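Local coordinates for protein ribose-phosphate pyrophosphokinase (Sulfolobus solfataricus, PDB 4TWB) that transfers the pyrophosphoryl group of ATP to the 1-hydroxyl of ribose 5-phosphate, making the nucleotide precursor PRPP with magnesium as cofactor, at residues Leu51-Asp57 with Ala84-Ala90; Gln60-Leu64 with Leu89-Arg93; Val122-Pro126 with Ala244-Leu248. One frame throughout, in Å; residues are numbered along the deposited sequence.

Interaction 1. Residues Leu51-Asp57 with Ala84-Ala90; sequences LLVQTTD and AIVPYLA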
loop_
_atom_site.group_PDB
_atom_site.type_symbol
_atom_site.label_atom_id
_atom_site.label_comp_id
_atom_site.label_asym_id
_atom_site.label_seq_id
_atom_site.Cartn_x
_atom_site.Cartn_y
_atom_site.Cartn_z
ATOM N N LEU A 51 -16.218 -7.840 -13.943
ATOM C CA LEU A 51 -15.694 -8.779 -12.970
ATOM C C LEU A 51 -14.217 -8.482 -12.842
ATOM O O LEU A 51 -13.428 -8.869 -13.707
ATOM C CB LEU A 51 -15.891 -10.223 -13.434
ATOM C CG LEU A 51 -17.324 -10.742 -13.555
ATOM C CD1 LEU A 51 -17.321 -12.234 -13.858
ATOM C CD2 LEU A 51 -18.120 -10.445 -12.290
ATOM N N LEU A 52 -13.855 -7.781 -11.769
ATOM C CA LEU A 52 -12.470 -7.431 -11.515
ATOM C C LEU A 52 -11.803 -8.569 -10.746
ATOM O O LEU A 52 -12.294 -8.988 -9.700
ATOM C CB LEU A 52 -12.416 -6.153 -10.683
ATOM C CG LEU A 52 -11.171 -5.256 -10.725
ATOM C CD1 LEU A 52 -10.919 -4.725 -9.316
ATOM C CD2 LEU A 52 -9.942 -5.962 -11.266
ATOM N N VAL A 53 -10.695 -9.077 -11.267
ATOM C CA VAL A 53 -9.876 -10.019 -10.532
ATOM C C VAL A 53 -8.596 -9.356 -10.018
ATOM O O VAL A 53 -7.717 -9.010 -10.803
ATOM C CB VAL A 53 -9.497 -11.210 -11.404
ATOM C CG1 VAL A 53 -8.551 -12.138 -10.637
ATOM C CG2 VAL A 53 -10.751 -11.954 -11.841
ATOM N N GLN A 54 -8.520 -9.171 -8.701
ATOM C CA GLN A 54 -7.343 -8.621 -8.027
ATOM C C GLN A 54 -7.134 -9.359 -6.725
ATOM O O GLN A 54 -7.923 -9.207 -5.802
ATOM C CB GLN A 54 -7.532 -7.138 -7.679
ATOM C CG GLN A 54 -6.727 -6.178 -8.518
ATOM C CD GLN A 54 -5.233 -6.343 -8.351
ATOM O OE1 GLN A 54 -4.573 -6.943 -9.190
ATOM N NE2 GLN A 54 -4.694 -5.809 -7.275
ATOM N N THR A 55 -6.078 -10.151 -6.628
ATOM C CA THR A 55 -5.767 -10.755 -5.346
ATOM C C THR A 55 -4.864 -9.792 -4.612
ATOM O O THR A 55 -4.263 -8.927 -5.229
ATOM C CB THR A 55 -5.087 -12.120 -5.488
ATOM O OG1 THR A 55 -5.175 -12.819 -4.243
ATOM C CG2 THR A 55 -3.638 -11.963 -5.860
ATOM N N THR A 56 -4.777 -9.927 -3.295
ATOM C CA THR A 56 -3.979 -8.997 -2.514
ATOM C C THR A 56 -2.912 -9.691 -1.680
ATOM O O THR A 56 -2.616 -9.263 -0.566
ATOM C CB THR A 56 -4.855 -8.069 -1.636
ATOM O OG1 THR A 56 -5.560 -8.843 -0.659
ATOM C CG2 THR A 56 -5.856 -7.309 -2.500
ATOM N N ASP A 57 -2.325 -10.753 -2.234
ATOM C CA ASP A 57 -1.135 -11.369 -1.640
ATOM C C ASP A 57 0.074 -10.416 -1.670
ATOM O O ASP A 57 -0.034 -9.291 -2.156
ATOM C CB ASP A 57 -0.795 -12.703 -2.323
ATOM C CG ASP A 57 -0.497 -12.556 -3.802
ATOM O OD1 ASP A 57 0.214 -13.425 -4.355
ATOM O OD2 ASP A 57 -0.968 -11.585 -4.419
ATOM N N ALA A 84 -15.790 -7.258 -7.451
ATOM C CA ALA A 84 -14.379 -7.441 -7.157
ATOM C C ALA A 84 -14.132 -8.842 -6.659
ATOM O O ALA A 84 -14.602 -9.220 -5.588
ATOM C CB ALA A 84 -13.920 -6.427 -6.127
ATOM N N ILE A 85 -13.405 -9.612 -7.452
ATOM C CA ILE A 85 -13.007 -10.952 -7.064
ATOM C C ILE A 85 -11.603 -10.856 -6.496
ATOM O O ILE A 85 -10.624 -10.703 -7.229
ATOM C CB ILE A 85 -13.029 -11.927 -8.263
ATOM C CG1 ILE A 85 -14.457 -12.112 -8.784
ATOM C CG2 ILE A 85 -12.419 -13.279 -7.880
ATOM C CD1 ILE A 85 -14.493 -12.667 -10.198
ATOM N N VAL A 86 -11.505 -10.894 -5.181
ATOM C CA VAL A 86 -10.207 -10.838 -4.541
ATOM C C VAL A 86 -9.981 -12.148 -3.811
ATOM O O VAL A 86 -10.507 -12.358 -2.712
ATOM C CB VAL A 86 -10.066 -9.552 -3.665
ATOM C CG1 VAL A 86 -11.398 -8.848 -3.553
ATOM C CG2 VAL A 86 -9.444 -9.830 -2.296
ATOM N N PRO A 87 -9.260 -13.070 -4.470
ATOM C CA PRO A 87 -9.038 -14.434 -3.982
ATOM C C PRO A 87 -8.479 -14.462 -2.559
ATOM O O PRO A 87 -9.070 -15.081 -1.678
ATOM C CB PRO A 87 -8.038 -15.010 -4.994
ATOM C CG PRO A 87 -8.355 -14.290 -6.263
ATOM C CD PRO A 87 -8.742 -12.885 -5.836
ATOM N N TYR A 88 -7.348 -13.814 -2.335
ATOM C CA TYR A 88 -6.856 -13.648 -0.974
ATOM C C TYR A 88 -7.036 -12.196 -0.532
ATOM O O TYR A 88 -6.427 -11.292 -1.098
ATOM C CB TYR A 88 -5.386 -14.060 -0.854
ATOM C CG TYR A 88 -4.803 -13.753 0.509
ATOM C CD1 TYR A 88 -5.231 -14.440 1.640
ATOM C CD2 TYR A 88 -3.836 -12.764 0.670
ATOM C CE1 TYR A 88 -4.707 -14.154 2.897
ATOM C CE2 TYR A 88 -3.309 -12.468 1.922
ATOM C CZ TYR A 88 -3.747 -13.168 3.031
ATOM O OH TYR A 88 -3.228 -12.880 4.274
ATOM N N LEU A 89 -7.879 -11.975 0.468
ATOM C CA LEU A 89 -8.093 -10.645 1.006
ATOM C C LEU A 89 -7.111 -10.378 2.150
ATOM O O LEU A 89 -7.116 -11.083 3.152
ATOM C CB LEU A 89 -9.534 -10.506 1.495
ATOM C CG LEU A 89 -9.891 -9.141 2.090
ATOM C CD1 LEU A 89 -9.517 -8.026 1.132
ATOM C CD2 LEU A 89 -11.365 -9.077 2.435
ATOM N N ALA A 90 -6.269 -9.359 2.004
ATOM C CA ALA A 90 -5.252 -9.056 3.017
ATOM C C ALA A 90 -5.854 -8.397 4.255
ATOM O O ALA A 90 -6.961 -7.890 4.220
ATOM C CB ALA A 90 -4.135 -8.186 2.428
#
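The hydroxyl of T56 is gripped twice by the loop after strand 81-86: OG1 donates to Y88 O at 2.6 Å and accepts a hydrogen bond from A90 N at 2.8 Å. Its chi1 of 64° sets OG1 between the backbone N and the carbonyl carbon, facing that loop. Y88 O takes a second donor, T56 N, which lies in the carbonyl plane, so backbone and side chain of one threonine share a single acceptor. In T55, OG1 instead lies anti to the backbone N (chi1 -163°) and accepts a hydrogen bond from Y88 N at 3.1 Å; T270 O is a further partner of this hydroxyl. Upstream, the two chains pair as parallel strands: I85 N meets L52 O nearly head-on, and Q54 N bonds to I85 O at 3.0 Å. V53 CG2 lies 4.1 Å from I85 CD1 on one face of the sheet, while L52 and A84 occupy the other. The Y88 ring has D57 N at its edge. The contact joins the two strands of the beta-alpha-beta unit 49-53, 60-76, 81-86: helix 60-76 covers L52, helix 12-20 covers V53 and I85, and strands 2-5 and 120-124 continue the sheet on either side.

Interaction 2. Residues Gln60-Leu64 with Leu89-Arg93; sequences QDKHL and LAYSR. With AMP (adenosine monophosphate), chain G.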
loop_
_atom_site.group_PDB
_atom_site.type_symbol
_atom_site.label_atom_id
_atom_site.label_comp_id
_atom_site.label_asym_id
_atom_site.label_seq_id
_atom_site.Cartn_x
_atom_site.Cartn_y
_atom_site.Cartn_z
ATOM N N GLN A 60 1.019 -6.853 -0.068
ATOM C CA GLN A 60 -0.384 -6.582 0.238
ATOM C C GLN A 60 -0.748 -5.106 0.060
ATOM O O GLN A 60 -1.801 -4.775 -0.486
ATOM C CB GLN A 60 -0.741 -7.049 1.656
ATOM C CG GLN A 60 -0.469 -8.522 1.948
ATOM C CD GLN A 60 0.985 -8.793 2.281
ATOM O OE1 GLN A 60 1.896 -8.150 1.741
ATOM N NE2 GLN A 60 1.214 -9.739 3.175
ATOM N N ASP A 61 0.121 -4.217 0.520
ATOM C CA ASP A 61 -0.219 -2.808 0.529
ATOM C C ASP A 61 -0.309 -2.239 -0.880
ATOM O O ASP A 61 -1.291 -1.559 -1.233
ATOM C CB ASP A 61 0.761 -2.039 1.399
ATOM C CG ASP A 61 0.821 -2.593 2.806
ATOM O OD1 ASP A 61 -0.251 -2.725 3.437
ATOM O OD2 ASP A 61 1.930 -2.925 3.274
ATOM N N LYS A 62 0.695 -2.533 -1.695
ATOM C CA LYS A 62 0.645 -2.109 -3.091
ATOM C C LYS A 62 -0.558 -2.718 -3.819
ATOM O O LYS A 62 -1.282 -2.015 -4.527
ATOM C CB LYS A 62 1.944 -2.430 -3.835
ATOM C CG LYS A 62 1.867 -2.155 -5.332
ATOM C CD LYS A 62 3.249 -2.165 -6.016
ATOM C CE LYS A 62 4.095 -0.932 -5.639
ATOM N NZ LYS A 62 3.544 0.405 -6.090
ATOM N N HIS A 63 -0.783 -4.013 -3.640
ATOM C CA HIS A 63 -1.900 -4.654 -4.319
ATOM C C HIS A 63 -3.234 -4.055 -3.879
ATOM O O HIS A 63 -4.153 -3.923 -4.681
ATOM C CB HIS A 63 -1.875 -6.164 -4.122
ATOM C CG HIS A 63 -0.817 -6.842 -4.921
ATOM N ND1 HIS A 63 -0.159 -7.971 -4.482
ATOM C CD2 HIS A 63 -0.284 -6.536 -6.130
ATOM C CE1 HIS A 63 0.726 -8.340 -5.394
ATOM N NE2 HIS A 63 0.673 -7.484 -6.403
ATOM N N LEU A 64 -3.333 -3.671 -2.614
ATOM C CA LEU A 64 -4.552 -3.056 -2.123
ATOM C C LEU A 64 -4.747 -1.675 -2.747
ATOM O O LEU A 64 -5.857 -1.308 -3.144
ATOM C CB LEU A 64 -4.516 -2.933 -0.604
ATOM C CG LEU A 64 -4.985 -4.148 0.166
ATOM C CD1 LEU A 64 -4.613 -3.982 1.625
ATOM C CD2 LEU A 64 -6.476 -4.297 -0.004
ATOM N N LEU A 89 -7.879 -11.975 0.468
ATOM C CA LEU A 89 -8.093 -10.645 1.006
ATOM C C LEU A 89 -7.111 -10.378 2.150
ATOM O O LEU A 89 -7.116 -11.083 3.152
ATOM C CB LEU A 89 -9.534 -10.506 1.495
ATOM C CG LEU A 89 -9.891 -9.141 2.090
ATOM C CD1 LEU A 89 -9.517 -8.026 1.132
ATOM C CD2 LEU A 89 -11.365 -9.077 2.435
ATOM N N ALA A 90 -6.269 -9.359 2.004
ATOM C CA ALA A 90 -5.252 -9.056 3.017
ATOM C C ALA A 90 -5.854 -8.397 4.255
ATOM O O ALA A 90 -6.961 -7.890 4.220
ATOM C CB ALA A 90 -4.135 -8.186 2.428
ATOM N N TYR A 91 -5.121 -8.422 5.354
ATOM C CA TYR A 91 -5.588 -7.864 6.620
ATOM C C TYR A 91 -6.811 -8.598 7.161
ATOM O O TYR A 91 -7.643 -8.020 7.858
ATOM C CB TYR A 91 -5.792 -6.340 6.505
ATOM C CG TYR A 91 -4.466 -5.620 6.337
ATOM C CD1 TYR A 91 -3.727 -5.213 7.445
ATOM C CD2 TYR A 91 -3.923 -5.402 5.068
ATOM C CE1 TYR A 91 -2.489 -4.582 7.303
ATOM C CE2 TYR A 91 -2.688 -4.773 4.910
ATOM C CZ TYR A 91 -1.978 -4.366 6.035
ATOM O OH TYR A 91 -0.760 -3.756 5.889
ATOM N N SER A 92 -6.899 -9.886 6.848
ATOM C CA SER A 92 -8.024 -10.699 7.293
ATOM C C SER A 92 -7.789 -11.209 8.697
ATOM O O SER A 92 -8.731 -11.366 9.473
ATOM C CB SER A 92 -8.242 -11.868 6.347
ATOM O OG SER A 92 -8.718 -11.384 5.116
ATOM N N ARG A 93 -6.530 -11.465 9.028
ATOM C CA ARG A 93 -6.211 -11.970 10.355
ATOM C C ARG A 93 -6.555 -10.934 11.428
ATOM O O ARG A 93 -6.721 -11.274 12.601
ATOM C CB ARG A 93 -4.744 -12.380 10.417
ATOM C CG ARG A 93 -4.409 -13.654 9.634
ATOM C CD ARG A 93 -3.172 -13.454 8.749
ATOM N NE ARG A 93 -2.143 -14.493 8.898
ATOM C CZ ARG A 93 -1.889 -15.172 10.022
ATOM N NH1 ARG A 93 -2.575 -14.940 11.141
ATOM N NH2 ARG A 93 -0.929 -16.090 10.030
HETATM P P AMP G . -5.171 -15.851 14.267
HETATM O O1P AMP G . -5.876 -17.114 14.712
HETATM O O2P AMP G . -3.850 -16.074 13.560
HETATM O O3P AMP G . -6.087 -14.842 13.609
HETATM O "O5'" AMP G . -4.764 -15.135 15.651
HETATM C "C5'" AMP G . -5.118 -13.773 15.881
HETATM C "C4'" AMP G . -3.873 -12.974 16.249
HETATM O "O4'" AMP G . -3.001 -12.879 15.113
HETATM C "C3'" AMP G . -4.234 -11.558 16.685
HETATM O "O3'" AMP G . -3.803 -11.342 18.035
HETATM C "C2'" AMP G . -3.528 -10.634 15.698
HETATM O "O2'" AMP G . -2.897 -9.512 16.339
HETATM C "C1'" AMP G . -2.529 -11.536 14.971
HETATM N N9 AMP G . -2.363 -11.135 13.541
HETATM C C8 AMP G . -3.146 -10.270 12.849
HETATM N N7 AMP G . -2.713 -10.114 11.569
HETATM C C5 AMP G . -1.611 -10.883 11.434
HETATM C C6 AMP G . -0.646 -11.185 10.349
HETATM N N6 AMP G . -0.792 -10.614 9.129
HETATM N N1 AMP G . 0.371 -12.052 10.611
HETATM C C2 AMP G . 0.515 -12.634 11.824
HETATM N N3 AMP G . -0.316 -12.408 12.864
HETATM C C4 AMP G . -1.375 -11.551 12.734
#
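In the PRTase-like N-terminal domain, the loop that supplies R93 to the ATP site, here holding AMP, packs by A90 and Y91 against the first turn of helix 60-76. The polar link is Y91 OH to D61 OD1 at 2.7 Å, using the syn lone pair of the carboxylate. Phenol and aspartate cross at about a right angle, their flat groups turned 41° apart, with OD1 at the edge of the ring. The rest of the contact is apolar. L64 CD1 approaches the ring obliquely, 3.8 Å from Y91 CD2, and A90 CB rests against Q60 CB and CG, 3.7 Å from Q60 CB. Q60 bends at chi2 (81°), which carries its amide away from the loop. The second subunit completes the surroundings: Y91 OH also bonds to S37 N of that chain, Y91 N to its E36, and D61 OD2 forms a salt bridge with its K62, so this contact lies at the dimer interface. S92 OG bonds back to L89 O at 2.6 Å, from above the carbonyl plane, closing the turn. R93, bent at chi2 and chi3, lays its guanidinium flat over the adenine, the two planes nearly parallel, with AMP N1 3.8 Å above the guanidinium plane, over its centre. Its NH2 also bonds to S220 of the ribose 5-phosphate site, while R93 NH1 reaches AMP O2P at 3.0 Å in a weak, bent hydrogen bond.

Interaction 3. Residues Val122-Pro126 with Ala244-Leu248; sequences VVVEP and AIHLL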
loop_
_atom_site.group_PDB
_atom_site.type_symbol
_atom_site.label_atom_id
_atom_site.label_comp_id
_atom_site.label_asym_id
_atom_site.label_seq_id
_atom_site.Cartn_x
_atom_site.Cartn_y
_atom_site.Cartn_z
ATOM N N VAL A 122 -16.225 -10.747 -3.832
ATOM C CA VAL A 122 -16.075 -12.202 -3.848
ATOM C C VAL A 122 -14.741 -12.604 -3.235
ATOM O O VAL A 122 -13.686 -12.209 -3.732
ATOM C CB VAL A 122 -16.113 -12.759 -5.279
ATOM C CG1 VAL A 122 -15.978 -14.252 -5.239
ATOM C CG2 VAL A 122 -17.392 -12.366 -5.963
ATOM N N VAL A 123 -14.779 -13.398 -2.167
ATOM C CA VAL A 123 -13.556 -13.782 -1.456
ATOM C C VAL A 123 -13.473 -15.291 -1.254
ATOM O O VAL A 123 -14.485 -15.951 -1.007
ATOM C CB VAL A 123 -13.487 -13.123 -0.072
ATOM C CG1 VAL A 123 -12.167 -13.413 0.576
ATOM C CG2 VAL A 123 -13.681 -11.622 -0.197
ATOM N N VAL A 124 -12.273 -15.845 -1.358
ATOM C CA VAL A 124 -12.075 -17.260 -1.109
ATOM C C VAL A 124 -11.540 -17.470 0.320
ATOM O O VAL A 124 -10.587 -16.815 0.725
ATOM C CB VAL A 124 -11.120 -17.865 -2.140
ATOM C CG1 VAL A 124 -10.935 -19.363 -1.887
ATOM C CG2 VAL A 124 -11.648 -17.631 -3.532
ATOM N N GLU A 125 -12.162 -18.378 1.072
ATOM C CA GLU A 125 -11.789 -18.645 2.465
ATOM C C GLU A 125 -11.320 -17.413 3.222
ATOM O O GLU A 125 -10.144 -17.304 3.583
ATOM C CB GLU A 125 -10.718 -19.744 2.603
ATOM C CG GLU A 125 -11.205 -21.151 2.442
ATOM C CD GLU A 125 -12.275 -21.529 3.435
ATOM O OE1 GLU A 125 -11.958 -21.799 4.615
ATOM O OE2 GLU A 125 -13.442 -21.582 3.012
ATOM N N PRO A 126 -12.241 -16.493 3.485
ATOM C CA PRO A 126 -11.955 -15.396 4.413
ATOM C C PRO A 126 -11.594 -15.997 5.762
ATOM O O PRO A 126 -12.278 -16.919 6.185
ATOM C CB PRO A 126 -13.305 -14.680 4.519
ATOM C CG PRO A 126 -14.317 -15.768 4.158
ATOM C CD PRO A 126 -13.637 -16.475 3.027
ATOM N N ALA A 244 -3.609 -25.970 2.766
ATOM C CA ALA A 244 -4.317 -24.745 3.105
ATOM C C ALA A 244 -4.806 -24.065 1.836
ATOM O O ALA A 244 -4.262 -24.279 0.752
ATOM C CB ALA A 244 -3.419 -23.820 3.887
ATOM N N ILE A 245 -5.838 -23.249 1.964
ATOM C CA ILE A 245 -6.295 -22.469 0.821
ATOM C C ILE A 245 -5.245 -21.392 0.446
ATOM O O ILE A 245 -4.828 -21.281 -0.715
ATOM C CB ILE A 245 -7.688 -21.839 1.080
ATOM C CG1 ILE A 245 -8.763 -22.922 1.154
ATOM C CG2 ILE A 245 -8.035 -20.838 -0.001
ATOM C CD1 ILE A 245 -8.833 -23.670 2.491
ATOM N N HIS A 246 -4.799 -20.632 1.444
ATOM C CA HIS A 246 -3.813 -19.581 1.245
ATOM C C HIS A 246 -2.446 -19.983 1.774
ATOM O O HIS A 246 -2.225 -20.009 2.984
ATOM C CB HIS A 246 -4.274 -18.288 1.924
ATOM C CG HIS A 246 -5.684 -17.913 1.600
ATOM N ND1 HIS A 246 -6.082 -17.550 0.330
ATOM C CD2 HIS A 246 -6.793 -17.861 2.375
ATOM C CE1 HIS A 246 -7.376 -17.283 0.341
ATOM N NE2 HIS A 246 -7.833 -17.469 1.570
ATOM N N LEU A 247 -1.525 -20.295 0.868
ATOM C CA LEU A 247 -0.170 -20.674 1.269
ATOM C C LEU A 247 0.806 -19.503 1.231
ATOM O O LEU A 247 1.573 -19.368 0.276
ATOM C CB LEU A 247 0.354 -21.793 0.376
ATOM C CG LEU A 247 0.116 -23.240 0.788
ATOM C CD1 LEU A 247 0.915 -24.172 -0.101
ATOM C CD2 LEU A 247 0.505 -23.434 2.240
ATOM N N LEU A 248 0.783 -18.661 2.263
ATOM C CA LEU A 248 1.699 -17.516 2.353
ATOM C C LEU A 248 2.991 -17.927 3.045
ATOM O O LEU A 248 3.283 -17.454 4.144
ATOM C CB LEU A 248 1.077 -16.381 3.176
ATOM C CG LEU A 248 -0.404 -16.038 3.028
ATOM C CD1 LEU A 248 -0.847 -15.165 4.182
ATOM C CD2 LEU A 248 -0.654 -15.355 1.698
#
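H246 and I245 meet V124 and E125 by two kinds of contact, polar at the imidazole and apolar at the isoleucine. In the polar part, H246 NE2 donates to two successive carbonyls, V124 O at 3.0 Å and E125 O at 3.1 Å. Both oxygens lie almost in the ring plane, and the N-H is shared between them, with angles of 131° and 145°. Relative to the carbonyls, the donor stands above each plane, about 40° out of that of V124. The far nitrogen of the ring, ND1, bonds to T270 OG1, so both nitrogens are engaged and the rotation of the imidazole is fixed. In the apolar part, V124 CG1 lies 3.8 Å from I245 CG2, and the E125 side chain crosses I245 at about a right angle, its CG against I245 CG1 and CD1. I245 CG2 also stands 3.6 Å above the centre of the H246 ring, a methyl set over one imidazole face. E125 is bent at chi2, and its carboxylate continues past I245 to a salt bridge with R171 and a hydrogen bond to H143. The contact joins the two PRTase-like domains where the end of strand 120-124, flanked by strands 81-86 and 138-142 in the N-terminal sheet, meets the corner at I245 between strand 239-244 of the C-terminal sheet and strand 246-247, which pairs with 218-219.

All three contacts are buried, but they differ in place. Interaction 1 spans the ends of two neighbouring strands of the N-terminal sheet and the loops that follow them, its backbone pairing extended by threonine hydroxyls. Interaction 2 follows on the same loop, sharing L89 and A90, and trades strand pairing for side chains beside the second subunit and the nucleotide. Interaction 3 reaches across to the C-terminal domain, where one imidazole holds two carbonyls. Strands 81-86 and 120-124 are sheet neighbours, so interactions 1 and 3 are joined by backbone bonds between A84, V86 and V122. H63, on the helix of interaction 2, bonds through ND1 to D57 O of interaction 1, while L89 packs on V123 of interaction 3.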